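Local coordinates for protein Ves (Pseudomonas fluorescens, PDB 5V00), which is a bicupin protein of still unknown function, involved in histidine utilization, at residues S12-V17 against E33-A38; F45-S50 against I187-R192; M78-D83 against R88-L93; R114-I119 against L146-A151. All coordinates share one frame; numbering follows the deposited sequence.

How the contacts relate
From the N terminus, contact 1 comes first: strand 10-14 meets strand 29-36 across the interface of two antiparallel sheets, closing a short loop. Residues 45-50 then open contact 2, which closes only at 187-192, almost at the C terminus, and so encloses contacts 3 and 4. Contact 3, the hairpin 78-83/88-93, closes before contact 4 opens at 114-119 to end at 146-151. Contacts 1, 2 and 4 touch one another and join the same two sheets, one carrying strands 29-36, 47-54 and 113-120, the other strands 10-14, 144-149 and 184-191. Contact 3 lies in a separate sheet and touches neither contact 1 nor contact 2, yet still touches contact 4, centre to centre about 17 Å.

Contact 1 (S12-V17 against E33-A38); sequences SVWRAV and EITRDA. With FMT (formic acid), chain F.
With CG set beside its backbone N and anti to the carbonyl carbon (chi1 -50°), Trp14 carries its indole across to Thr35. Thr35 CB sits over the face of the five-membered ring, 3.9 Å from its centroid, in a CH-pi contact; NE1 is the nearest ring atom, 3.5 Å from Thr35 CB. On the same face lies the carbonyl oxygen of Ile34, while Ile34 CG2 touches Trp14 CD1 at 4.1 Å. Ser12 CB packs on the opposite face. Ile34 and Thr35 form a classic beta bulge facing Leu49. The Arg36 guanidinium turns elsewhere: its NH2 forms a salt bridge with Glu33 OE1 (3.1 Å), and NH1 and NH2 each donate to one oxygen of a formic acid, probably from the crystallisation liquor. Trp14 NE1 and Thr35 OG1 both hydrogen-bond to Gln168 OE1. The chemistry thus implies a CH-pi contact between two sheets, with one glutamine oxygen serving the polar atoms of both partners.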
loop_
_atom_site.group_PDB
_atom_site.type_symbol
_atom_site.label_atom_id
_atom_site.label_comp_id
_atom_site.label_asym_id
_atom_site.label_seq_id
_atom_site.Cartn_x
_atom_site.Cartn_y
_atom_site.Cartn_z
ATOM N N SER B 12 -8.841 2.857 1.551
ATOM C CA SER B 12 -7.712 2.793 0.618
ATOM C C SER B 12 -8.056 1.861 -0.526
ATOM O O SER B 12 -8.764 0.893 -0.325
ATOM C CB SER B 12 -6.515 2.264 1.361
ATOM O OG SER B 12 -6.047 3.157 2.326
ATOM N N VAL B 13 -7.596 2.121 -1.755
ATOM C CA VAL B 13 -7.789 1.218 -2.869
ATOM C C VAL B 13 -6.375 0.844 -3.374
ATOM O O VAL B 13 -5.562 1.734 -3.710
ATOM C CB VAL B 13 -8.652 1.767 -4.010
ATOM C CG1 VAL B 13 -8.794 0.767 -5.140
ATOM C CG2 VAL B 13 -10.005 2.240 -3.473
ATOM N N TRP B 14 -6.043 -0.457 -3.349
ATOM C CA TRP B 14 -4.759 -0.987 -3.816
ATOM C C TRP B 14 -5.053 -1.446 -5.248
ATOM O O TRP B 14 -5.909 -2.382 -5.482
ATOM C CB TRP B 14 -4.291 -2.145 -2.927
ATOM C CG TRP B 14 -4.300 -1.879 -1.462
ATOM C CD1 TRP B 14 -5.104 -2.403 -0.489
ATOM C CD2 TRP B 14 -3.531 -0.887 -0.823
ATOM N NE1 TRP B 14 -4.817 -1.867 0.730
ATOM C CE2 TRP B 14 -3.874 -0.891 0.544
ATOM C CE3 TRP B 14 -2.653 0.079 -1.297
ATOM C CZ2 TRP B 14 -3.341 -0.001 1.459
ATOM C CZ3 TRP B 14 -2.105 0.979 -0.369
ATOM C CH2 TRP B 14 -2.463 0.919 1.005
ATOM N N ARG B 15 -4.410 -0.841 -6.240
ATOM C CA ARG B 15 -4.632 -1.242 -7.603
ATOM C C ARG B 15 -3.583 -2.273 -8.024
ATOM O O ARG B 15 -2.376 -2.131 -7.784
ATOM C CB ARG B 15 -4.654 -0.102 -8.601
ATOM C CG ARG B 15 -5.679 0.974 -8.345
ATOM C CD ARG B 15 -7.115 0.411 -8.630
ATOM N NE ARG B 15 -8.051 1.448 -8.434
ATOM C CZ ARG B 15 -9.378 1.316 -8.637
ATOM N NH1 ARG B 15 -9.821 0.148 -9.106
ATOM N NH2 ARG B 15 -10.189 2.270 -8.330
ATOM N N ALA B 16 -4.025 -3.318 -8.680
ATOM C CA ALA B 16 -3.122 -4.425 -8.970
ATOM C C ALA B 16 -1.995 -4.003 -9.951
ATOM O O ALA B 16 -0.881 -4.578 -9.957
ATOM C CB ALA B 16 -3.895 -5.624 -9.582
ATOM N N VAL B 17 -2.295 -3.052 -10.769
ATOM C CA VAL B 17 -1.218 -2.512 -11.672
ATOM C C VAL B 17 -0.046 -1.947 -10.902
ATOM O O VAL B 17 1.103 -1.984 -11.448
ATOM C CB VAL B 17 -1.705 -1.561 -12.782
ATOM C CG1 VAL B 17 -2.633 -2.231 -13.700
ATOM C CG2 VAL B 17 -2.350 -0.370 -12.281
ATOM N N GLU B 33 2.902 -8.336 -3.012
ATOM C CA GLU B 33 2.313 -8.002 -1.754
ATOM C C GLU B 33 1.208 -6.981 -2.027
ATOM O O GLU B 33 1.345 -6.086 -2.871
ATOM C CB GLU B 33 3.321 -7.267 -0.843
ATOM C CG GLU B 33 4.577 -8.051 -0.488
ATOM C CD GLU B 33 4.303 -9.332 0.235
ATOM O OE1 GLU B 33 3.347 -9.376 1.047
ATOM O OE2 GLU B 33 5.116 -10.277 0.124
ATOM N N ILE B 34 0.061 -7.164 -1.370
ATOM C CA ILE B 34 -1.083 -6.238 -1.532
ATOM C C ILE B 34 -1.064 -5.253 -0.348
ATOM O O ILE B 34 -0.962 -4.021 -0.584
ATOM C CB ILE B 34 -2.429 -6.969 -1.588
ATOM C CG1 ILE B 34 -2.469 -7.889 -2.814
ATOM C CG2 ILE B 34 -3.570 -5.999 -1.702
ATOM C CD1 ILE B 34 -3.679 -8.812 -2.814
ATOM N N THR B 35 -1.183 -5.756 0.852
ATOM C CA THR B 35 -1.206 -4.948 2.041
ATOM C C THR B 35 -0.973 -5.832 3.245
ATOM O O THR B 35 -0.878 -7.068 3.117
ATOM C CB THR B 35 -2.545 -4.154 2.098
ATOM O OG1 THR B 35 -2.600 -3.358 3.278
ATOM C CG2 THR B 35 -3.771 -5.177 2.237
ATOM N N ARG B 36 -0.779 -5.224 4.412
ATOM C CA ARG B 36 -0.418 -5.890 5.646
ATOM C C ARG B 36 -0.637 -4.973 6.798
ATOM O O ARG B 36 -0.913 -3.796 6.596
ATOM C CB ARG B 36 1.039 -6.355 5.593
ATOM C CG ARG B 36 2.045 -5.205 5.321
ATOM C CD ARG B 36 3.481 -5.667 5.486
ATOM N NE ARG B 36 3.779 -6.638 4.418
ATOM C CZ ARG B 36 4.949 -7.264 4.264
ATOM N NH1 ARG B 36 5.959 -6.992 5.098
ATOM N NH2 ARG B 36 5.108 -8.130 3.257
ATOM N N ASP B 37 -0.526 -5.499 7.985
ATOM C CA ASP B 37 -0.643 -4.691 9.183
ATOM C C ASP B 37 0.575 -3.775 9.323
ATOM O O ASP B 37 1.606 -3.982 8.711
ATOM C CB ASP B 37 -0.845 -5.519 10.439
ATOM C CG ASP B 37 0.417 -6.171 10.912
ATOM O OD1 ASP B 37 0.938 -7.120 10.291
ATOM O OD2 ASP B 37 1.071 -5.648 11.840
ATOM N N ALA B 38 0.341 -2.861 10.228
ATOM C CA ALA B 38 1.156 -1.669 10.426
ATOM C C ALA B 38 1.992 -1.778 11.663
ATOM O O ALA B 38 2.433 -0.746 12.157
ATOM C CB ALA B 38 0.205 -0.478 10.592
HETATM C C FMT F . 8.500 -8.926 4.024
HETATM O O1 FMT F . 8.753 -7.859 4.641
HETATM O O2 FMT F . 7.996 -8.931 2.762
#

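Contact 2 (F45-S50 against I187-R192); sequences FGWRLS and IELTQR
The Trp47 indole offers one face to Leu189, whose methyl CD1 stands 3.6 Å from the centroid of the five-membered ring and only 15° off its normal, a close CH-pi contact. The nearest ring atom is Trp47 CD2, 3.5 Å from Leu189 CD1, and the same methyl also lies within about 4 Å of CG, CE2 and CE3, so a single methyl of the leucine sits over the five-membered ring. Tyr125 meets this indole edge-to-face. Trp47 CG lies between the backbone N and the carbonyl carbon (chi1 65°), which swings the ring across toward strand 184-191. A little further along the strand, Leu49 CD1 and Ile187 CD1 come together at 3.7 Å, the two side chains sliding past each other in opposite directions. All four are buried, and Leu146 also packs on Trp47, Ile187 and Leu189. With Trp47 cut back to an alanine, Leu189 CD1 is likely to lose the ring face it rests on, and Tyr125 its edge-to-face partner. Neighbouring strands continue the packing: Leu49 and Ile187 both touch Phe116, while Leu129 and Ala127 pack on Ile187 and Leu189. Facing strands from two antiparallel sheets, joined through side chains with an aromatic face between them, are in keeping with a bicupin, whose two cupin halves probably pack sheet against sheet here.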
loop_
_atom_site.group_PDB
_atom_site.type_symbol
_atom_site.label_atom_id
_atom_site.label_comp_id
_atom_site.label_asym_id
_atom_site.label_seq_id
_atom_site.Cartn_x
_atom_site.Cartn_y
_atom_site.Cartn_z
ATOM N N PHE B 45 4.826 -10.855 12.771
ATOM C CA PHE B 45 3.960 -9.848 12.015
ATOM C C PHE B 45 2.517 -10.155 12.270
ATOM O O PHE B 45 2.212 -11.154 12.984
ATOM C CB PHE B 45 4.245 -9.791 10.551
ATOM C CG PHE B 45 3.914 -11.097 9.828
ATOM C CD1 PHE B 45 4.861 -12.120 9.765
ATOM C CD2 PHE B 45 2.647 -11.333 9.270
ATOM C CE1 PHE B 45 4.586 -13.333 9.103
ATOM C CE2 PHE B 45 2.380 -12.532 8.617
ATOM C CZ PHE B 45 3.332 -13.530 8.538
ATOM N N GLY B 46 1.578 -9.253 11.924
ATOM C CA GLY B 46 0.286 -9.531 12.390
ATOM C C GLY B 46 -0.558 -10.286 11.301
ATOM O O GLY B 46 -1.226 -11.299 11.575
ATOM N N TRP B 47 -0.616 -9.719 10.092
ATOM C CA TRP B 47 -1.361 -10.283 8.944
ATOM C C TRP B 47 -0.853 -9.691 7.668
ATOM O O TRP B 47 -0.268 -8.577 7.639
ATOM C CB TRP B 47 -2.871 -10.073 9.071
ATOM C CG TRP B 47 -3.319 -8.647 9.041
ATOM C CD1 TRP B 47 -3.719 -7.925 10.105
ATOM C CD2 TRP B 47 -3.581 -7.839 7.901
ATOM N NE1 TRP B 47 -4.037 -6.655 9.716
ATOM C CE2 TRP B 47 -3.953 -6.592 8.359
ATOM C CE3 TRP B 47 -3.398 -8.006 6.551
ATOM C CZ2 TRP B 47 -4.278 -5.574 7.472
ATOM C CZ3 TRP B 47 -3.756 -6.996 5.664
ATOM C CH2 TRP B 47 -4.150 -5.799 6.151
ATOM N N ARG B 48 -0.930 -10.474 6.581
ATOM C CA ARG B 48 -0.418 -10.093 5.341
ATOM C C ARG B 48 -1.320 -10.655 4.243
ATOM O O ARG B 48 -1.779 -11.761 4.354
ATOM C CB ARG B 48 1.049 -10.557 5.146
ATOM C CG ARG B 48 2.081 -9.961 6.106
ATOM C CD ARG B 48 3.553 -10.387 5.871
ATOM N NE ARG B 48 4.364 -9.695 6.886
ATOM C CZ ARG B 48 5.686 -9.794 6.985
ATOM N NH1 ARG B 48 6.370 -10.551 6.134
ATOM N NH2 ARG B 48 6.339 -9.098 7.896
ATOM N N LEU B 49 -1.554 -9.864 3.209
ATOM C CA LEU B 49 -2.340 -10.282 2.028
ATOM C C LEU B 49 -1.432 -10.193 0.838
ATOM O O LEU B 49 -0.726 -9.167 0.641
ATOM C CB LEU B 49 -3.528 -9.342 1.832
ATOM C CG LEU B 49 -4.734 -9.890 1.186
ATOM C CD1 LEU B 49 -5.340 -11.003 2.054
ATOM C CD2 LEU B 49 -5.762 -8.748 1.009
ATOM N N SER B 50 -1.455 -11.204 -0.048
ATOM C CA SER B 50 -0.579 -11.239 -1.208
ATOM C C SER B 50 -1.142 -12.118 -2.321
ATOM O O SER B 50 -2.085 -12.841 -2.101
ATOM C CB SER B 50 0.826 -11.734 -0.820
ATOM O OG SER B 50 0.820 -13.070 -0.319
ATOM N N ILE B 187 -12.612 -10.081 3.627
ATOM C CA ILE B 187 -11.806 -10.419 4.782
ATOM C C ILE B 187 -11.978 -9.374 5.874
ATOM O O ILE B 187 -11.995 -8.160 5.581
ATOM C CB ILE B 187 -10.334 -10.585 4.415
ATOM C CG1 ILE B 187 -10.185 -11.757 3.417
ATOM C CG2 ILE B 187 -9.424 -10.718 5.591
ATOM C CD1 ILE B 187 -8.834 -11.890 2.813
ATOM N N GLU B 188 -12.072 -9.793 7.109
ATOM C CA GLU B 188 -12.201 -8.919 8.205
ATOM C C GLU B 188 -11.166 -9.298 9.295
ATOM O O GLU B 188 -11.001 -10.476 9.644
ATOM C CB GLU B 188 -13.567 -8.964 8.817
ATOM C CG GLU B 188 -14.663 -8.526 7.883
ATOM C CD GLU B 188 -16.089 -8.574 8.521
ATOM O OE1 GLU B 188 -16.256 -8.625 9.732
ATOM O OE2 GLU B 188 -16.982 -8.546 7.774
ATOM N N LEU B 189 -10.480 -8.304 9.793
ATOM C CA LEU B 189 -9.385 -8.517 10.760
ATOM C C LEU B 189 -9.503 -7.518 11.875
ATOM O O LEU B 189 -9.711 -6.311 11.629
ATOM C CB LEU B 189 -8.052 -8.421 10.055
ATOM C CG LEU B 189 -7.775 -9.501 9.002
ATOM C CD1 LEU B 189 -6.895 -8.977 7.963
ATOM C CD2 LEU B 189 -7.051 -10.646 9.739
ATOM N N THR B 190 -9.309 -7.993 13.087
ATOM C CA THR B 190 -9.355 -7.160 14.319
ATOM C C THR B 190 -8.271 -7.601 15.314
ATOM O O THR B 190 -8.168 -8.777 15.633
ATOM C CB THR B 190 -10.734 -7.272 14.968
ATOM O OG1 THR B 190 -11.716 -6.777 14.053
ATOM C CG2 THR B 190 -10.803 -6.510 16.232
ATOM N N GLN B 191 -7.508 -6.634 15.821
ATOM C CA GLN B 191 -6.487 -6.892 16.815
ATOM C C GLN B 191 -7.130 -7.439 18.054
ATOM O O GLN B 191 -8.254 -7.070 18.446
ATOM C CB GLN B 191 -5.801 -5.595 17.207
ATOM C CG GLN B 191 -4.693 -5.235 16.331
ATOM C CD GLN B 191 -3.809 -4.162 16.984
ATOM O OE1 GLN B 191 -2.697 -4.436 17.430
ATOM N NE2 GLN B 191 -4.359 -2.982 17.112
ATOM N N ARG B 192 -6.491 -8.412 18.675
ATOM C CA ARG B 192 -7.027 -8.962 19.894
ATOM C C ARG B 192 -6.366 -8.166 21.023
ATOM O O ARG B 192 -5.231 -7.664 20.870
ATOM C CB ARG B 192 -6.680 -10.426 20.072
ATOM C CG ARG B 192 -7.139 -11.272 18.981
ATOM C CD ARG B 192 -6.854 -12.739 19.123
ATOM N NE ARG B 192 -7.339 -13.277 20.409
ATOM C CZ ARG B 192 -8.089 -14.371 20.559
ATOM N NH1 ARG B 192 -8.513 -15.124 19.523
ATOM N NH2 ARG B 192 -8.401 -14.755 21.791
#

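Contact 3 (M78-D83 against R88-L93); sequences MVLTVD and RGLLPL
Met78 and Leu90 pair in an antiparallel beta hairpin, strands 78-82 and 88-90, through two backbone bonds: Leu90 N to Met78 O at 2.8 Å, nearly straight at 174°, and Met78 N to Leu90 O at 3.2 Å and more bent. Leu80 and Arg88 form the next hydrogen-bonded pair, Leu80 N donating to Arg88 O and Arg88 N to Leu80 O. Between them Val79 and Gly89 make the non-hydrogen-bonded pair. On the face shared by Met78, Leu80 and Leu90, Leu90 CD2 touches both Met78 CE (3.9 Å) and Leu80 CD1 (4.1 Å); a bend at chi2 (74°) lays the methionine alongside Leu90, bringing CE to CD2. Further out, strand 104-108 holds the other edge of strand 78-82, where Cys106 packs on Met78 and Leu80. Ile70 of strand 67-74 and Phe96 of strand 96-99, from the facing sheet, touch Leu80 and Leu90. The hairpin thus forms one edge of a four-stranded sheet. Val79 also supplies a CA-H...O contact, its CA lying 3.3 Å from Arg88 O.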
loop_
_atom_site.group_PDB
_atom_site.type_symbol
_atom_site.label_atom_id
_atom_site.label_comp_id
_atom_site.label_asym_id
_atom_site.label_seq_id
_atom_site.Cartn_x
_atom_site.Cartn_y
_atom_site.Cartn_z
ATOM N N MET B 78 -4.459 -26.947 -8.529
ATOM C CA MET B 78 -3.292 -27.727 -8.142
ATOM C C MET B 78 -3.586 -28.628 -6.973
ATOM O O MET B 78 -4.704 -28.620 -6.442
ATOM C CB MET B 78 -2.042 -26.812 -7.931
ATOM C CG MET B 78 -2.346 -25.720 -6.932
ATOM S SD MET B 78 -2.442 -26.181 -5.255
ATOM C CE MET B 78 -2.254 -24.399 -4.614
ATOM N N VAL B 79 -2.621 -29.514 -6.640
ATOM C CA VAL B 79 -2.754 -30.441 -5.547
ATOM C C VAL B 79 -1.795 -30.198 -4.439
ATOM O O VAL B 79 -0.576 -30.087 -4.654
ATOM C CB VAL B 79 -2.527 -31.924 -6.095
ATOM C CG1 VAL B 79 -2.453 -32.875 -4.933
ATOM C CG2 VAL B 79 -3.698 -32.245 -6.979
ATOM N N LEU B 80 -2.298 -30.102 -3.236
ATOM C CA LEU B 80 -1.477 -29.962 -2.072
ATOM C C LEU B 80 -1.362 -31.199 -1.248
ATOM O O LEU B 80 -2.350 -31.915 -1.037
ATOM C CB LEU B 80 -2.042 -28.856 -1.077
ATOM C CG LEU B 80 -1.961 -27.435 -1.489
ATOM C CD1 LEU B 80 -2.312 -26.623 -0.210
ATOM C CD2 LEU B 80 -0.597 -26.973 -1.964
ATOM N N THR B 81 -0.161 -31.445 -0.716
ATOM C CA THR B 81 0.020 -32.427 0.276
ATOM C C THR B 81 0.414 -31.735 1.576
ATOM O O THR B 81 1.432 -31.046 1.603
ATOM C CB THR B 81 1.113 -33.467 -0.154
ATOM O OG1 THR B 81 0.703 -34.040 -1.400
ATOM C CG2 THR B 81 1.250 -34.553 0.848
ATOM N N VAL B 82 -0.372 -31.913 2.620
ATOM C CA VAL B 82 -0.150 -31.265 3.922
ATOM C C VAL B 82 0.197 -32.347 4.932
ATOM O O VAL B 82 -0.647 -33.233 5.215
ATOM C CB VAL B 82 -1.437 -30.594 4.400
ATOM C CG1 VAL B 82 -1.226 -29.844 5.709
ATOM C CG2 VAL B 82 -1.905 -29.685 3.270
ATOM N N ASP B 83 1.396 -32.239 5.493
ATOM C CA ASP B 83 1.882 -33.195 6.524
ATOM C C ASP B 83 1.710 -34.648 6.071
ATOM O O ASP B 83 1.211 -35.485 6.819
ATOM C CB ASP B 83 1.174 -32.985 7.802
ATOM C CG ASP B 83 1.412 -31.542 8.364
ATOM O OD1 ASP B 83 2.531 -31.070 8.221
ATOM O OD2 ASP B 83 0.479 -30.980 8.923
ATOM N N ARG B 88 -4.779 -33.205 -1.564
ATOM C CA ARG B 88 -5.967 -32.358 -1.675
ATOM C C ARG B 88 -5.985 -31.485 -2.877
ATOM O O ARG B 88 -5.025 -30.746 -3.150
ATOM C CB ARG B 88 -6.059 -31.565 -0.413
ATOM C CG ARG B 88 -7.177 -30.581 -0.509
ATOM C CD ARG B 88 -7.317 -29.840 0.805
ATOM N NE ARG B 88 -7.743 -30.709 1.880
ATOM C CZ ARG B 88 -8.983 -31.136 2.028
ATOM N NH1 ARG B 88 -9.945 -30.732 1.162
ATOM N NH2 ARG B 88 -9.253 -31.859 3.110
ATOM N N GLY B 89 -7.054 -31.555 -3.664
ATOM C CA GLY B 89 -7.192 -30.789 -4.880
ATOM C C GLY B 89 -7.768 -29.371 -4.576
ATOM O O GLY B 89 -8.757 -29.277 -3.868
ATOM N N LEU B 90 -7.140 -28.334 -5.115
ATOM C CA LEU B 90 -7.642 -26.939 -5.013
ATOM C C LEU B 90 -8.082 -26.477 -6.312
ATOM O O LEU B 90 -7.287 -26.266 -7.261
ATOM C CB LEU B 90 -6.532 -26.027 -4.389
ATOM C CG LEU B 90 -6.408 -26.145 -2.882
ATOM C CD1 LEU B 90 -5.980 -27.428 -2.322
ATOM C CD2 LEU B 90 -5.379 -25.124 -2.413
ATOM N N LEU B 91 -9.383 -26.255 -6.439
ATOM C CA LEU B 91 -9.981 -25.732 -7.629
ATOM C C LEU B 91 -10.094 -24.193 -7.548
ATOM O O LEU B 91 -10.010 -23.651 -6.425
ATOM C CB LEU B 91 -11.400 -26.309 -7.798
ATOM C CG LEU B 91 -11.441 -27.778 -8.342
ATOM C CD1 LEU B 91 -12.873 -28.275 -8.275
ATOM C CD2 LEU B 91 -11.016 -27.880 -9.770
ATOM N N PRO B 92 -10.296 -23.571 -8.667
ATOM C CA PRO B 92 -10.413 -22.097 -8.611
ATOM C C PRO B 92 -11.453 -21.609 -7.670
ATOM O O PRO B 92 -12.595 -22.122 -7.667
ATOM C CB PRO B 92 -10.763 -21.729 -10.049
ATOM C CG PRO B 92 -10.108 -22.806 -10.887
ATOM C CD PRO B 92 -10.310 -24.038 -10.057
ATOM N N LEU B 93 -11.102 -20.626 -6.842
ATOM C CA LEU B 93 -12.009 -19.951 -5.914
ATOM C C LEU B 93 -12.477 -20.769 -4.775
ATOM O O LEU B 93 -13.429 -20.401 -4.076
ATOM C CB LEU B 93 -13.156 -19.202 -6.600
ATOM C CG LEU B 93 -12.712 -18.258 -7.748
ATOM C CD1 LEU B 93 -13.864 -17.474 -8.396
ATOM C CD2 LEU B 93 -11.653 -17.211 -7.337
#

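Contact 4 (R114-I119 against L146-A151); sequences RDFNLI and LVFSVA. With FMT (formic acid), chain I.
An aromatic stack between two facing sheets joins Phe116 of strand 113-120 to Phe148 of strand 144-149. The rings form an offset stack, their planes 12° apart and their centroids 3.9 Å from each other. Phe116 CE1 reaches Phe148 CG at 3.4 Å, and Phe116 CD1 lies over the centre of the Phe148 ring, just as Phe148 CD2 lies over that of Phe116. Both rings hang anti to their own backbone N (chi1 176° for Phe116 and 177° for Phe148), which lets each extend across the interface and slide past the other in opposite directions. The stack probably lies where the two cupin halves of the bicupin meet, near the centre of the chain; Leu49, Cys185 and Ile187 also pack on Phe116, and Ile34 on Phe148. Replacing Phe148 with a serine would probably leave one face of Phe116 without its stacking partner and Ile34 without one of its ring contacts. Beyond the rings, Ala151 N donates to Ser149 OG at 3.1 Å, an ST turn where strand 144-149 ends. On the other strand, Asn117 ND2 donates to O1 of a formic acid at 3.1 Å, and Arg68 NH2 holds the same molecule.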
loop_
_atom_site.group_PDB
_atom_site.type_symbol
_atom_site.label_atom_id
_atom_site.label_comp_id
_atom_site.label_asym_id
_atom_site.label_seq_id
_atom_site.Cartn_x
_atom_site.Cartn_y
_atom_site.Cartn_z
ATOM N N ARG B 114 -1.900 -18.970 -9.963
ATOM C CA ARG B 114 -1.788 -17.834 -9.023
ATOM C C ARG B 114 -2.765 -18.065 -7.835
ATOM O O ARG B 114 -3.899 -18.486 -8.109
ATOM C CB ARG B 114 -2.087 -16.541 -9.725
ATOM C CG ARG B 114 -1.202 -16.254 -10.952
ATOM C CD ARG B 114 -1.412 -14.843 -11.508
ATOM N NE ARG B 114 -0.668 -13.901 -10.682
ATOM C CZ ARG B 114 -0.893 -12.573 -10.600
ATOM N NH1 ARG B 114 -1.884 -12.021 -11.210
ATOM N NH2 ARG B 114 -0.134 -11.822 -9.817
ATOM N N ASP B 115 -2.320 -17.821 -6.622
ATOM C CA ASP B 115 -3.087 -18.003 -5.387
ATOM C C ASP B 115 -3.280 -16.651 -4.650
ATOM O O ASP B 115 -2.290 -15.861 -4.582
ATOM C CB ASP B 115 -2.421 -18.857 -4.429
ATOM C CG ASP B 115 -2.523 -20.395 -4.791
ATOM O OD1 ASP B 115 -3.230 -20.658 -5.733
ATOM O OD2 ASP B 115 -1.786 -21.185 -4.121
ATOM N N PHE B 116 -4.494 -16.408 -4.145
ATOM C CA PHE B 116 -4.727 -15.274 -3.200
ATOM C C PHE B 116 -4.462 -15.763 -1.821
ATOM O O PHE B 116 -5.063 -16.759 -1.375
ATOM C CB PHE B 116 -6.162 -14.765 -3.390
ATOM C CG PHE B 116 -6.547 -13.702 -2.446
ATOM C CD1 PHE B 116 -5.920 -12.467 -2.480
ATOM C CD2 PHE B 116 -7.554 -13.922 -1.550
ATOM C CE1 PHE B 116 -6.349 -11.471 -1.600
ATOM C CE2 PHE B 116 -7.962 -12.930 -0.629
ATOM C CZ PHE B 116 -7.381 -11.658 -0.724
ATOM N N ASN B 117 -3.480 -15.148 -1.123
ATOM C CA ASN B 117 -2.996 -15.598 0.161
ATOM C C ASN B 117 -3.315 -14.664 1.321
ATOM O O ASN B 117 -2.907 -13.487 1.270
ATOM C CB ASN B 117 -1.464 -15.685 0.122
ATOM C CG ASN B 117 -0.915 -16.946 -0.659
ATOM O OD1 ASN B 117 -1.663 -17.763 -1.210
ATOM N ND2 ASN B 117 0.423 -17.081 -0.689
ATOM N N LEU B 118 -3.999 -15.181 2.334
ATOM C CA LEU B 118 -4.083 -14.546 3.641
ATOM C C LEU B 118 -3.220 -15.294 4.606
ATOM O O LEU B 118 -3.322 -16.550 4.724
ATOM C CB LEU B 118 -5.513 -14.536 4.158
ATOM C CG LEU B 118 -5.765 -14.170 5.557
ATOM C CD1 LEU B 118 -5.357 -12.722 5.780
ATOM C CD2 LEU B 118 -7.193 -14.375 5.940
ATOM N N ILE B 119 -2.411 -14.588 5.380
ATOM C CA ILE B 119 -1.785 -15.193 6.541
ATOM C C ILE B 119 -1.925 -14.276 7.740
ATOM O O ILE B 119 -1.798 -13.021 7.587
ATOM C CB ILE B 119 -0.332 -15.516 6.238
ATOM C CG1 ILE B 119 0.366 -16.172 7.432
ATOM C CG2 ILE B 119 0.460 -14.267 5.831
ATOM C CD1 ILE B 119 1.721 -16.739 7.063
ATOM N N LEU B 146 -11.386 -5.882 4.156
ATOM C CA LEU B 146 -10.692 -5.973 2.901
ATOM C C LEU B 146 -11.655 -6.591 1.869
ATOM O O LEU B 146 -12.392 -7.583 2.201
ATOM C CB LEU B 146 -9.416 -6.848 2.978
ATOM C CG LEU B 146 -8.414 -6.295 3.975
ATOM C CD1 LEU B 146 -7.545 -7.483 4.430
ATOM C CD2 LEU B 146 -7.533 -5.297 3.238
ATOM N N VAL B 147 -11.666 -6.054 0.687
ATOM C CA VAL B 147 -12.486 -6.543 -0.438
ATOM C C VAL B 147 -11.589 -6.747 -1.622
ATOM O O VAL B 147 -11.135 -5.795 -2.226
ATOM C CB VAL B 147 -13.683 -5.626 -0.807
ATOM C CG1 VAL B 147 -14.520 -6.220 -1.892
ATOM C CG2 VAL B 147 -14.564 -5.354 0.394
ATOM N N PHE B 148 -11.375 -8.017 -2.016
ATOM C CA PHE B 148 -10.457 -8.373 -3.111
ATOM C C PHE B 148 -11.254 -8.875 -4.294
ATOM O O PHE B 148 -11.971 -9.879 -4.188
ATOM C CB PHE B 148 -9.510 -9.482 -2.643
ATOM C CG PHE B 148 -8.568 -9.991 -3.698
ATOM C CD1 PHE B 148 -7.443 -9.255 -4.045
ATOM C CD2 PHE B 148 -8.786 -11.216 -4.317
ATOM C CE1 PHE B 148 -6.596 -9.682 -5.031
ATOM C CE2 PHE B 148 -7.993 -11.641 -5.339
ATOM C CZ PHE B 148 -6.823 -10.931 -5.655
ATOM N N SER B 149 -11.187 -8.172 -5.412
ATOM C CA SER B 149 -11.948 -8.471 -6.623
ATOM C C SER B 149 -11.375 -9.579 -7.508
ATOM O O SER B 149 -10.148 -9.571 -7.756
ATOM C CB SER B 149 -12.038 -7.200 -7.488
ATOM O OG SER B 149 -12.632 -7.489 -8.726
ATOM N N VAL B 150 -12.238 -10.473 -8.010
ATOM C CA VAL B 150 -11.843 -11.380 -9.068
ATOM C C VAL B 150 -12.743 -11.167 -10.274
ATOM O O VAL B 150 -13.050 -12.108 -10.984
ATOM C CB VAL B 150 -11.759 -12.858 -8.593
ATOM C CG1 VAL B 150 -10.661 -13.047 -7.540
ATOM C CG2 VAL B 150 -13.086 -13.340 -8.073
ATOM N N ALA B 151 -13.201 -9.935 -10.476
ATOM C CA ALA B 151 -14.137 -9.639 -11.577
ATOM C C ALA B 151 -13.759 -8.341 -12.223
ATOM O O ALA B 151 -13.001 -7.524 -11.641
ATOM C CB ALA B 151 -15.560 -9.555 -11.089
HETATM C C FMT I . 3.072 -20.334 -1.032
HETATM O O1 FMT I . 1.941 -19.784 -1.108
HETATM O O2 FMT I . 3.724 -20.373 0.156
#